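Local coordinates for protein Non-sulfated chondroitin lyase E66 (Autographa californica nucleopolyhedrovirus, PDB 3VSN) that cleaves non-sulfated chondroitin as a polysaccharide lyase of the occlusion-derived virus envelope and is essential for oral infectivity, at residues L167-L172 with Q203-Y208; L174-A179 with G196-Y201; A365-N370 with N507-H512; H451-L456 with A552-N557. One frame throughout, in Å; residues are numbered along the deposited sequence.

From the N terminus, helix 161-175 supplies the first segment of contact 1; its last residues and mainly the loop after it supply that of contact 2. The chain turns back through a short hairpin into helix 189-205, which closes contact 2 first and contact 1 afterwards, so contact 2 is nested within contact 1. Both lie in the alpha-helical part, centres about 8 Å apart, contact 2 joining the loop to helix 189-205. Contacts 3 and 4 come after both along the chain, in the beta-sandwich part, and cross each other: 365-370 and 451-456 open before 507-512 and 552-557 close them. Strands 509-513 and 550-558 are neighbours in one sheet, and strand 367-370 belongs to another, lying over it.

Contact 1 of 4, residues L167-L172 with Q203-Y208; sequences LTRYWL and QMLRGY. Unlike the reference sequence in segment 203-208: Met-204 (reference Ile).
Arg-169 and Arg-206 each reach across to a backbone carbonyl of the facing segment, so that two guanidinium groups and two carbonyls form a reciprocal pair of bonds. Arg-206 NH2 donates to Arg-169 O at 3.0 Å, on a lone pair in the carbonyl plane. Arg-169 NH2 meets Leu-205 O at 3.1 Å less favourably, from above the carbonyl plane and with a bend to 138° at the hydrogen. Arg-169 CG and Arg-206 CG touch at 3.9 Å as the side chains slide past each other in opposite directions, while the guanidinium planes stand 78° apart. Arg-206 is extended from CG to NE, whereas Arg-169 folds at chi3 (-72°), which turns its end back to the carbonyl. Within its own segment Arg-206 NH1 also binds Gln-203 OE1 at 2.8 Å, which helps fix the rotation of the group. Farther in, Thr-168 CG2 packs on Leu-205 CD1 at 3.7 Å; the Thr-168 hydroxyl is engaged with Ala-164 and Thr-152. Directly after Arg-206 the chain turns in a Schellman motif, with Gly-207 at positive phi. Helix 138-154 packs against Thr-168 and Leu-172 through Phe-148, and helix 29-48 touches Leu-205 through Leu-31 and Glu-35.

Contact 2 of 4, residues L174-A179 with G196-Y201; sequences LYLPTA and GVPYTY
The ring of Tyr-199 lies flat against the backbone of Thr-178 and Ala-179. Ala-179 N sits 3.4 Å above the ring plane, over its centre, and Thr-178 C is at a similar height but nearer the rim. With CG anti to the backbone N (chi1 174°), the ring swings out from helix 189-205 to meet the chain leaving helix 161-175. Its edge faces other atoms: Leu-176 O approaches CD1 of Tyr-199 near the ring plane at 3.3 Å. The Ala-179 methyl touches Tyr-199 CD2 at 3.6 Å. Leu-176 crosses the tyrosine obliquely, its CD2 on Tyr-199 CB at 3.7 Å and also near Pro-198 CG. No direct hydrogen bond joins the segments. Instead, one water, in the plane of the ring at its edge, donates to both Pro-177 O and Tyr-199 OH, 2.9 Å from each. The same hydroxyl is bonded to Glu-216, which further limits the movement of the ring. Helix 217-225 covers Ala-179 through Ile-219 and Ile-222. The contact belongs to the alpha/alpha toroid: the chain leaving helix 161-175 packs by its backbone on an aromatic ring of helix 189-205, and the Leu-176 side chain lies about 9 Å from that of the catalytic Asn-191.

Contact 3 of 4, residues A365-N370 with N507-H512; sequences ARRIWN and NGVVCH
Strands 367-370 and 509-512 run roughly antiparallel, at 147° between their directions, but their axes come no nearer than 8.3 Å, too far for backbone pairing. They approach most closely at one end, where Asn-370 and Gly-508 have CA atoms 5.6 Å apart. There Asn-370 ND2 donates to Gly-508 O at 2.9 Å, almost straight at 177°, with the acceptor in the plane of the amide. Because CG of Asn-370 is anti to its own N (chi1 -169°), the amide extends to segment 507-512, and its OD1 is taken by Arg-372 N. The contact lies where two sheets of the beta-sandwich part meet: strand 367-370 is an outermost strand of one, and strand 509-513 pairs with strand 550-558 in the other. Val-509 CG2 points at Ile-368 O, 3.5 Å away, while its other methyl is near Ile-368 CG1. Arg-367, bent at chi2, lays its CG over the Trp-369 ring, and its NE binds Ile-368 O at 2.7 Å. Two waters extend its reach: one is shared by Arg-367 NH2, Asn-370 N and Asn-507 O, the other links NH2 to Asn-507 ND2. NH1 of Arg-367 forms a salt bridge with Glu-386.

Contact 4 of 4, residues H451-L456 with A552-N557; sequences HGMFQL and ACYKLN
Met-453 packs against Tyr-554 and Leu-556, and Gln-455 against Tyr-554, on one face of an antiparallel strand pair, and this is the close-knit side of the contact. Met-453 and Leu-556, a hydrogen-bonded pair, are joined by two 2.9 Å bonds between Met-453 N and Leu-556 O and between Leu-556 N and Met-453 O. Gln-455 and Tyr-554 form the next such pair. Gln-455 CB stands over one face of the Tyr-554 ring, 4.0 Å from its centroid, in a CH-pi contact. Tyr-554 takes the crowded position, with CG between N and the carbonyl carbon (chi1 68°), and this brings its ring alongside Gln-455 CB and CG. Met-453, bent at chi3, brings CE to Tyr-554 CE1 at 3.7 Å and to Leu-556 CD1 at 3.9 Å. Strand 367-370 lies over this face through Ile-368, which touches both Met-453 and Leu-556.

The face with Phe-454, Leu-456, Cys-553 and Lys-555 meets more sparsely across the strands. Cys-553 SG reaches Phe-454 CE2 at 3.4 Å, a sulfur-aromatic contact made obliquely to the ring, and Leu-456 CD1 rests on Cys-553 CB. Lys-555 leads away from the partner strand to a salt bridge with Asp-563. At the far end His-451 also turns away, bonding Thr-334.

The polar ends thus find partners beyond the pair: the Gln-455 amide binds Thr-446 and Ser-444, and Tyr-554 OH binds Arg-366 O. Buried polarity is met by neighbouring strands and loops, while backbone bonds and apolar carbon contacts join the two strands themselves.

Contact 1 of 4, residues L167-L172 with Q203-Y208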
# COMPACT_ATOMS: atom_id res chain seq x y z
N LEU A 167 29.44 -23.22 -13.68
CA LEU A 167 29.56 -22.74 -12.30
C LEU A 167 28.20 -22.72 -11.62
O LEU A 167 28.08 -23.12 -10.46
CB LEU A 167 30.22 -21.36 -12.25
CG LEU A 167 31.70 -21.26 -12.62
CD1 LEU A 167 32.15 -19.81 -12.62
CD2 LEU A 167 32.57 -22.10 -11.68
N THR A 168 27.17 -22.28 -12.34
CA THR A 168 25.80 -22.28 -11.83
C THR A 168 25.32 -23.71 -11.50
O THR A 168 24.85 -23.96 -10.39
CB THR A 168 24.83 -21.57 -12.80
OG1 THR A 168 25.21 -20.20 -12.92
CG2 THR A 168 23.38 -21.65 -12.30
N ARG A 169 25.46 -24.63 -12.46
CA ARG A 169 25.08 -26.03 -12.25
C ARG A 169 25.78 -26.63 -11.03
O ARG A 169 25.13 -27.28 -10.21
CB ARG A 169 25.38 -26.87 -13.50
CG ARG A 169 24.38 -26.69 -14.63
CD ARG A 169 24.61 -27.70 -15.75
NE ARG A 169 25.83 -27.39 -16.51
CZ ARG A 169 25.86 -26.72 -17.66
NH1 ARG A 169 27.02 -26.50 -18.24
NH2 ARG A 169 24.74 -26.28 -18.23
N TYR A 170 27.08 -26.39 -10.90
CA TYR A 170 27.82 -26.96 -9.78
C TYR A 170 27.50 -26.30 -8.44
O TYR A 170 27.14 -26.98 -7.48
CB TYR A 170 29.33 -26.95 -10.01
CG TYR A 170 30.05 -27.66 -8.88
CD1 TYR A 170 30.58 -26.95 -7.81
CD2 TYR A 170 30.16 -29.05 -8.88
CE1 TYR A 170 31.22 -27.60 -6.76
CE2 TYR A 170 30.80 -29.71 -7.84
CZ TYR A 170 31.32 -28.99 -6.79
OH TYR A 170 31.95 -29.65 -5.76
N TRP A 171 27.65 -24.98 -8.37
CA TRP A 171 27.55 -24.28 -7.08
C TRP A 171 26.15 -24.18 -6.54
O TRP A 171 25.95 -24.24 -5.32
CB TRP A 171 28.26 -22.94 -7.13
CG TRP A 171 29.75 -23.12 -7.16
CD1 TRP A 171 30.61 -23.00 -8.25
CD2 TRP A 171 30.61 -23.53 -6.04
NE1 TRP A 171 31.90 -23.27 -7.89
CE2 TRP A 171 31.98 -23.60 -6.58
CE3 TRP A 171 30.40 -23.83 -4.69
CZ2 TRP A 171 33.06 -23.96 -5.79
CZ3 TRP A 171 31.50 -24.19 -3.91
CH2 TRP A 171 32.80 -24.25 -4.44
N LEU A 172 25.16 -24.06 -7.42
CA LEU A 172 23.77 -24.08 -6.98
C LEU A 172 23.35 -25.51 -6.65
O LEU A 172 22.50 -25.71 -5.79
CB LEU A 172 22.83 -23.41 -7.99
CG LEU A 172 23.05 -21.92 -8.26
CD1 LEU A 172 21.83 -21.31 -8.94
CD2 LEU A 172 23.37 -21.14 -6.98
N GLN A 203 18.04 -26.22 -12.85
CA GLN A 203 17.54 -27.51 -13.34
C GLN A 203 17.39 -27.54 -14.87
O GLN A 203 17.65 -28.57 -15.50
CB GLN A 203 16.23 -27.90 -12.66
CG GLN A 203 16.39 -28.39 -11.22
CD GLN A 203 17.02 -29.77 -11.13
OE1 GLN A 203 18.24 -29.92 -11.19
NE2 GLN A 203 16.18 -30.79 -10.98
N MET A 204 16.98 -26.42 -15.45
CA MET A 204 16.89 -26.30 -16.90
C MET A 204 18.28 -26.40 -17.54
O MET A 204 18.44 -27.03 -18.60
CB MET A 204 16.22 -24.99 -17.30
CG MET A 204 14.76 -24.90 -16.88
SD MET A 204 14.07 -23.27 -17.23
CE MET A 204 13.76 -23.42 -18.99
N LEU A 205 19.28 -25.80 -16.89
CA LEU A 205 20.67 -25.91 -17.34
C LEU A 205 21.19 -27.35 -17.31
O LEU A 205 22.04 -27.72 -18.12
CB LEU A 205 21.58 -25.00 -16.50
CG LEU A 205 21.51 -23.49 -16.73
CD1 LEU A 205 22.38 -22.80 -15.68
CD2 LEU A 205 21.96 -23.10 -18.13
N ARG A 206 20.68 -28.14 -16.36
CA ARG A 206 21.03 -29.56 -16.24
C ARG A 206 20.27 -30.43 -17.25
O ARG A 206 20.53 -31.63 -17.35
CB ARG A 206 20.77 -30.06 -14.81
CG ARG A 206 21.67 -29.42 -13.77
CD ARG A 206 21.42 -29.96 -12.37
NE ARG A 206 22.09 -29.11 -11.38
CZ ARG A 206 21.50 -28.15 -10.69
NH1 ARG A 206 20.20 -27.91 -10.83
NH2 ARG A 206 22.20 -27.42 -9.84
N GLY A 207 19.35 -29.82 -17.99
CA GLY A 207 18.63 -30.53 -19.05
C GLY A 207 17.25 -31.05 -18.72
O GLY A 207 16.61 -31.68 -19.56
N TYR A 208 16.78 -30.81 -17.49
CA TYR A 208 15.41 -31.17 -17.11
C TYR A 208 14.38 -30.26 -17.78
O TYR A 208 14.60 -29.05 -17.90
CB TYR A 208 15.22 -31.10 -15.59
CG TYR A 208 16.04 -32.10 -14.80
CD1 TYR A 208 15.62 -33.43 -14.68
CD2 TYR A 208 17.20 -31.72 -14.14
CE1 TYR A 208 16.36 -34.35 -13.94
CE2 TYR A 208 17.94 -32.62 -13.40
CZ TYR A 208 17.52 -33.94 -13.30
OH TYR A 208 18.26 -34.83 -12.56

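Contact 2 of 4, residues L174-A179 with G196-Y201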
# COMPACT_ATOMS: atom_id res chain seq x y z
N LEU A 174 25.15 -27.44 -5.04
CA LEU A 174 25.56 -27.53 -3.64
C LEU A 174 24.72 -26.65 -2.71
O LEU A 174 24.24 -27.12 -1.68
CB LEU A 174 27.04 -27.19 -3.48
CG LEU A 174 28.10 -28.17 -4.01
CD1 LEU A 174 29.48 -27.60 -3.74
CD2 LEU A 174 27.97 -29.56 -3.39
N TYR A 175 24.56 -25.37 -3.07
CA TYR A 175 23.96 -24.38 -2.17
C TYR A 175 22.44 -24.26 -2.25
O TYR A 175 21.81 -23.76 -1.32
CB TYR A 175 24.64 -23.02 -2.35
CG TYR A 175 25.95 -22.94 -1.61
CD1 TYR A 175 27.11 -23.47 -2.15
CD2 TYR A 175 26.02 -22.35 -0.34
CE1 TYR A 175 28.31 -23.42 -1.47
CE2 TYR A 175 27.22 -22.28 0.35
CZ TYR A 175 28.36 -22.82 -0.22
OH TYR A 175 29.55 -22.76 0.46
N LEU A 176 21.88 -24.74 -3.35
CA LEU A 176 20.43 -24.75 -3.54
C LEU A 176 20.03 -26.10 -4.15
O LEU A 176 19.57 -26.16 -5.29
CB LEU A 176 20.03 -23.57 -4.45
CG LEU A 176 18.58 -23.10 -4.55
CD1 LEU A 176 18.01 -22.74 -3.19
CD2 LEU A 176 18.48 -21.91 -5.50
N PRO A 177 20.23 -27.20 -3.39
CA PRO A 177 20.04 -28.56 -3.92
C PRO A 177 18.59 -28.88 -4.30
O PRO A 177 18.35 -29.71 -5.18
CB PRO A 177 20.51 -29.46 -2.78
CG PRO A 177 20.39 -28.63 -1.55
CD PRO A 177 20.67 -27.23 -1.98
N THR A 178 17.63 -28.24 -3.62
CA THR A 178 16.23 -28.26 -4.03
C THR A 178 15.71 -26.82 -4.06
O THR A 178 16.42 -25.89 -3.69
CB THR A 178 15.34 -29.10 -3.08
OG1 THR A 178 15.10 -28.36 -1.88
CG2 THR A 178 15.97 -30.45 -2.75
N ALA A 179 14.46 -26.65 -4.50
CA ALA A 179 13.82 -25.34 -4.54
C ALA A 179 13.62 -24.71 -3.15
O ALA A 179 13.51 -23.48 -3.03
CB ALA A 179 12.49 -25.44 -5.26
N GLY A 196 13.06 -20.44 -5.63
CA GLY A 196 12.54 -21.28 -6.71
C GLY A 196 12.90 -20.82 -8.11
O GLY A 196 13.00 -21.64 -9.02
N VAL A 197 13.10 -19.52 -8.29
CA VAL A 197 13.40 -18.95 -9.60
C VAL A 197 14.78 -19.36 -10.13
O VAL A 197 14.87 -19.95 -11.22
CB VAL A 197 13.20 -17.41 -9.64
CG1 VAL A 197 13.59 -16.85 -11.00
CG2 VAL A 197 11.76 -17.04 -9.31
N PRO A 198 15.87 -19.07 -9.38
CA PRO A 198 17.17 -19.56 -9.85
C PRO A 198 17.31 -21.08 -9.76
O PRO A 198 18.04 -21.67 -10.57
CB PRO A 198 18.18 -18.87 -8.92
CG PRO A 198 17.39 -18.48 -7.71
CD PRO A 198 16.02 -18.15 -8.24
N TYR A 199 16.63 -21.72 -8.81
CA TYR A 199 16.66 -23.18 -8.75
C TYR A 199 16.10 -23.81 -10.02
O TYR A 199 16.73 -24.69 -10.61
CB TYR A 199 15.94 -23.76 -7.52
CG TYR A 199 15.86 -25.27 -7.58
CD1 TYR A 199 16.96 -26.06 -7.25
CD2 TYR A 199 14.70 -25.91 -8.02
CE1 TYR A 199 16.91 -27.44 -7.33
CE2 TYR A 199 14.63 -27.30 -8.10
CZ TYR A 199 15.74 -28.05 -7.75
OH TYR A 199 15.68 -29.42 -7.83
N THR A 200 14.91 -23.36 -10.44
CA THR A 200 14.29 -23.86 -11.67
C THR A 200 15.22 -23.69 -12.87
O THR A 200 15.39 -24.61 -13.67
CB THR A 200 12.93 -23.19 -11.94
OG1 THR A 200 12.03 -23.50 -10.88
CG2 THR A 200 12.33 -23.67 -13.26
N TYR A 201 15.83 -22.51 -12.98
CA TYR A 201 16.80 -22.25 -14.04
C TYR A 201 18.00 -23.20 -13.98
O TYR A 201 18.44 -23.71 -15.01
CB TYR A 201 17.26 -20.78 -14.04
CG TYR A 201 18.28 -20.48 -15.12
CD1 TYR A 201 17.96 -20.64 -16.47
CD2 TYR A 201 19.56 -20.05 -14.80
CE1 TYR A 201 18.89 -20.38 -17.46
CE2 TYR A 201 20.50 -19.78 -15.78
CZ TYR A 201 20.16 -19.95 -17.11
OH TYR A 201 21.10 -19.68 -18.07
O HOH W 1 17.74 -31.45 -7.39

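Contact 3 of 4, residues A365-N370 with N507-H512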
# COMPACT_ATOMS: atom_id res chain seq x y z
N ALA A 365 -5.83 9.25 8.43
CA ALA A 365 -5.38 9.91 7.20
C ALA A 365 -6.57 10.11 6.27
O ALA A 365 -7.24 9.14 5.89
CB ALA A 365 -4.28 9.12 6.51
N ARG A 366 -6.85 11.36 5.93
CA ARG A 366 -7.92 11.73 5.00
C ARG A 366 -7.33 12.75 4.04
O ARG A 366 -7.49 13.96 4.22
CB ARG A 366 -9.13 12.32 5.75
CG ARG A 366 -9.70 11.43 6.85
CD ARG A 366 -10.38 10.19 6.27
NE ARG A 366 -11.12 9.45 7.30
CZ ARG A 366 -10.61 8.45 8.02
NH1 ARG A 366 -9.35 8.06 7.84
NH2 ARG A 366 -11.36 7.85 8.92
N ARG A 367 -6.64 12.25 3.03
CA ARG A 367 -5.77 13.08 2.20
C ARG A 367 -5.82 12.65 0.74
O ARG A 367 -5.99 11.46 0.42
CB ARG A 367 -4.33 13.01 2.75
CG ARG A 367 -3.24 13.64 1.88
CD ARG A 367 -3.28 15.16 1.87
NE ARG A 367 -2.33 15.68 0.88
CZ ARG A 367 -1.04 15.91 1.11
NH1 ARG A 367 -0.52 15.69 2.32
NH2 ARG A 367 -0.26 16.36 0.13
N ILE A 368 -5.71 13.63 -0.15
CA ILE A 368 -5.47 13.37 -1.56
C ILE A 368 -4.08 13.90 -1.89
O ILE A 368 -3.64 14.91 -1.34
CB ILE A 368 -6.55 14.00 -2.47
CG1 ILE A 368 -6.57 15.54 -2.35
CG2 ILE A 368 -7.91 13.40 -2.16
CD1 ILE A 368 -7.61 16.23 -3.22
N TRP A 369 -3.38 13.18 -2.76
CA TRP A 369 -2.06 13.58 -3.19
C TRP A 369 -2.09 13.87 -4.65
O TRP A 369 -2.47 13.01 -5.45
CB TRP A 369 -1.04 12.49 -2.89
CG TRP A 369 -0.75 12.29 -1.42
CD1 TRP A 369 0.21 12.94 -0.65
CD2 TRP A 369 -1.40 11.35 -0.50
NE1 TRP A 369 0.19 12.49 0.65
CE2 TRP A 369 -0.74 11.53 0.81
CE3 TRP A 369 -2.42 10.41 -0.61
CZ2 TRP A 369 -1.11 10.80 1.93
CZ3 TRP A 369 -2.78 9.67 0.52
CH2 TRP A 369 -2.14 9.87 1.76
N ASN A 370 -1.71 15.09 -5.00
CA ASN A 370 -1.59 15.51 -6.40
C ASN A 370 -0.57 14.61 -7.10
O ASN A 370 0.57 14.50 -6.64
CB ASN A 370 -1.16 16.98 -6.46
CG ASN A 370 -1.28 17.57 -7.85
OD1 ASN A 370 -0.83 16.98 -8.83
ND2 ASN A 370 -1.87 18.76 -7.94
N ASN A 507 1.84 21.81 -1.89
CA ASN A 507 2.21 20.65 -2.72
C ASN A 507 1.07 20.20 -3.65
O ASN A 507 0.74 19.01 -3.73
CB ASN A 507 2.67 19.50 -1.80
CG ASN A 507 3.48 18.45 -2.54
OD1 ASN A 507 4.00 18.70 -3.62
ND2 ASN A 507 3.59 17.26 -1.94
N GLY A 508 0.47 21.17 -4.34
CA GLY A 508 -0.59 20.91 -5.32
C GLY A 508 -1.96 20.56 -4.76
O GLY A 508 -2.82 20.05 -5.48
N VAL A 509 -2.17 20.83 -3.47
CA VAL A 509 -3.44 20.58 -2.81
C VAL A 509 -3.89 21.84 -2.08
O VAL A 509 -3.08 22.52 -1.44
CB VAL A 509 -3.36 19.38 -1.83
CG1 VAL A 509 -4.68 19.16 -1.12
CG2 VAL A 509 -2.95 18.11 -2.57
N VAL A 510 -5.18 22.16 -2.19
CA VAL A 510 -5.76 23.37 -1.62
C VAL A 510 -6.84 22.99 -0.62
O VAL A 510 -7.64 22.10 -0.89
CB VAL A 510 -6.36 24.27 -2.73
CG1 VAL A 510 -6.88 25.58 -2.17
CG2 VAL A 510 -5.32 24.53 -3.82
N CYS A 511 -6.88 23.66 0.53
CA CYS A 511 -7.88 23.36 1.56
C CYS A 511 -8.93 24.46 1.74
O CYS A 511 -8.66 25.65 1.51
CB CYS A 511 -7.21 23.05 2.91
SG CYS A 511 -6.48 24.46 3.77
N HIS A 512 -10.13 24.04 2.13
CA HIS A 512 -11.26 24.92 2.43
C HIS A 512 -12.06 24.36 3.58
O HIS A 512 -12.19 23.14 3.71
CB HIS A 512 -12.18 25.05 1.22
CG HIS A 512 -11.54 25.73 0.03
ND1 HIS A 512 -11.48 27.07 -0.09
CD2 HIS A 512 -10.92 25.20 -1.10
CE1 HIS A 512 -10.85 27.38 -1.24
NE2 HIS A 512 -10.51 26.24 -1.86
O HOH W 2 -0.00 16.35 -3.05
O HOH W 3 2.55 16.22 0.57

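Contact 4 of 4, residues H451-L456 with A552-N557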
# COMPACT_ATOMS: atom_id res chain seq x y z
N HIS A 451 -12.63 17.18 -8.60
CA HIS A 451 -11.25 16.84 -8.25
C HIS A 451 -10.95 17.18 -6.81
O HIS A 451 -10.14 18.08 -6.52
CB HIS A 451 -10.28 17.61 -9.14
CG HIS A 451 -10.44 17.32 -10.62
ND1 HIS A 451 -9.62 16.48 -11.28
CD2 HIS A 451 -11.35 17.80 -11.55
CE1 HIS A 451 -9.99 16.42 -12.57
NE2 HIS A 451 -11.05 17.23 -12.74
N GLY A 452 -11.60 16.49 -5.89
CA GLY A 452 -11.42 16.82 -4.48
C GLY A 452 -11.93 15.77 -3.51
O GLY A 452 -12.28 14.66 -3.90
N MET A 453 -11.98 16.16 -2.24
CA MET A 453 -12.33 15.25 -1.16
C MET A 453 -13.02 16.05 -0.07
O MET A 453 -12.49 17.05 0.40
CB MET A 453 -11.07 14.59 -0.60
CG MET A 453 -11.33 13.58 0.51
SD MET A 453 -9.94 13.40 1.66
CE MET A 453 -10.14 14.91 2.62
N PHE A 454 -14.20 15.59 0.33
CA PHE A 454 -14.95 16.14 1.45
C PHE A 454 -14.71 15.26 2.68
O PHE A 454 -14.71 14.04 2.57
CB PHE A 454 -16.44 16.17 1.09
CG PHE A 454 -17.37 16.34 2.26
CD1 PHE A 454 -17.91 15.23 2.91
CD2 PHE A 454 -17.75 17.61 2.68
CE1 PHE A 454 -18.79 15.38 3.97
CE2 PHE A 454 -18.63 17.77 3.74
CZ PHE A 454 -19.15 16.66 4.39
N GLN A 455 -14.48 15.89 3.83
CA GLN A 455 -14.31 15.17 5.09
C GLN A 455 -15.12 15.82 6.20
O GLN A 455 -14.98 17.01 6.48
CB GLN A 455 -12.82 15.11 5.50
CG GLN A 455 -12.57 14.50 6.88
CD GLN A 455 -12.95 13.03 6.98
OE1 GLN A 455 -12.82 12.28 6.02
NE2 GLN A 455 -13.43 12.62 8.16
N LEU A 456 -15.99 15.02 6.82
CA LEU A 456 -16.72 15.45 8.01
C LEU A 456 -16.47 14.45 9.14
O LEU A 456 -16.71 13.26 8.97
CB LEU A 456 -18.22 15.56 7.73
CG LEU A 456 -19.16 15.71 8.94
CD1 LEU A 456 -18.95 17.03 9.67
CD2 LEU A 456 -20.63 15.55 8.54
N ALA A 552 -15.81 18.53 12.96
CA ALA A 552 -14.94 19.30 12.08
C ALA A 552 -15.25 18.93 10.63
O ALA A 552 -15.61 17.79 10.34
CB ALA A 552 -13.48 19.03 12.40
N CYS A 553 -15.11 19.89 9.72
CA CYS A 553 -15.48 19.66 8.33
C CYS A 553 -14.63 20.51 7.39
O CYS A 553 -14.55 21.73 7.54
CB CYS A 553 -16.97 19.95 8.11
SG CYS A 553 -17.62 19.36 6.53
N TYR A 554 -14.01 19.85 6.41
CA TYR A 554 -13.19 20.55 5.43
C TYR A 554 -13.21 19.82 4.10
O TYR A 554 -13.72 18.70 4.00
CB TYR A 554 -11.75 20.68 5.95
CG TYR A 554 -11.00 19.36 6.05
CD1 TYR A 554 -10.23 18.89 4.99
CD2 TYR A 554 -11.06 18.60 7.22
CE1 TYR A 554 -9.55 17.68 5.07
CE2 TYR A 554 -10.38 17.39 7.32
CZ TYR A 554 -9.62 16.94 6.24
OH TYR A 554 -8.94 15.75 6.33
N LYS A 555 -12.67 20.46 3.07
CA LYS A 555 -12.46 19.78 1.79
C LYS A 555 -11.08 20.11 1.25
O LYS A 555 -10.50 21.15 1.58
CB LYS A 555 -13.56 20.13 0.78
CG LYS A 555 -13.46 21.51 0.17
CD LYS A 555 -14.33 21.65 -1.07
CE LYS A 555 -14.00 22.95 -1.77
NZ LYS A 555 -15.03 23.38 -2.76
N LEU A 556 -10.56 19.20 0.43
CA LEU A 556 -9.32 19.41 -0.29
C LEU A 556 -9.62 19.39 -1.78
O LEU A 556 -10.49 18.63 -2.22
CB LEU A 556 -8.30 18.32 0.08
CG LEU A 556 -7.87 18.16 1.54
CD1 LEU A 556 -6.93 16.97 1.69
CD2 LEU A 556 -7.22 19.42 2.09
N ASN A 557 -8.92 20.23 -2.54
CA ASN A 557 -8.99 20.25 -4.01
C ASN A 557 -7.61 20.08 -4.58
O ASN A 557 -6.64 20.55 -3.99
CB ASN A 557 -9.46 21.61 -4.52
CG ASN A 557 -10.93 21.84 -4.31
OD1 ASN A 557 -11.76 21.01 -4.65
ND2 ASN A 557 -11.26 23.00 -3.76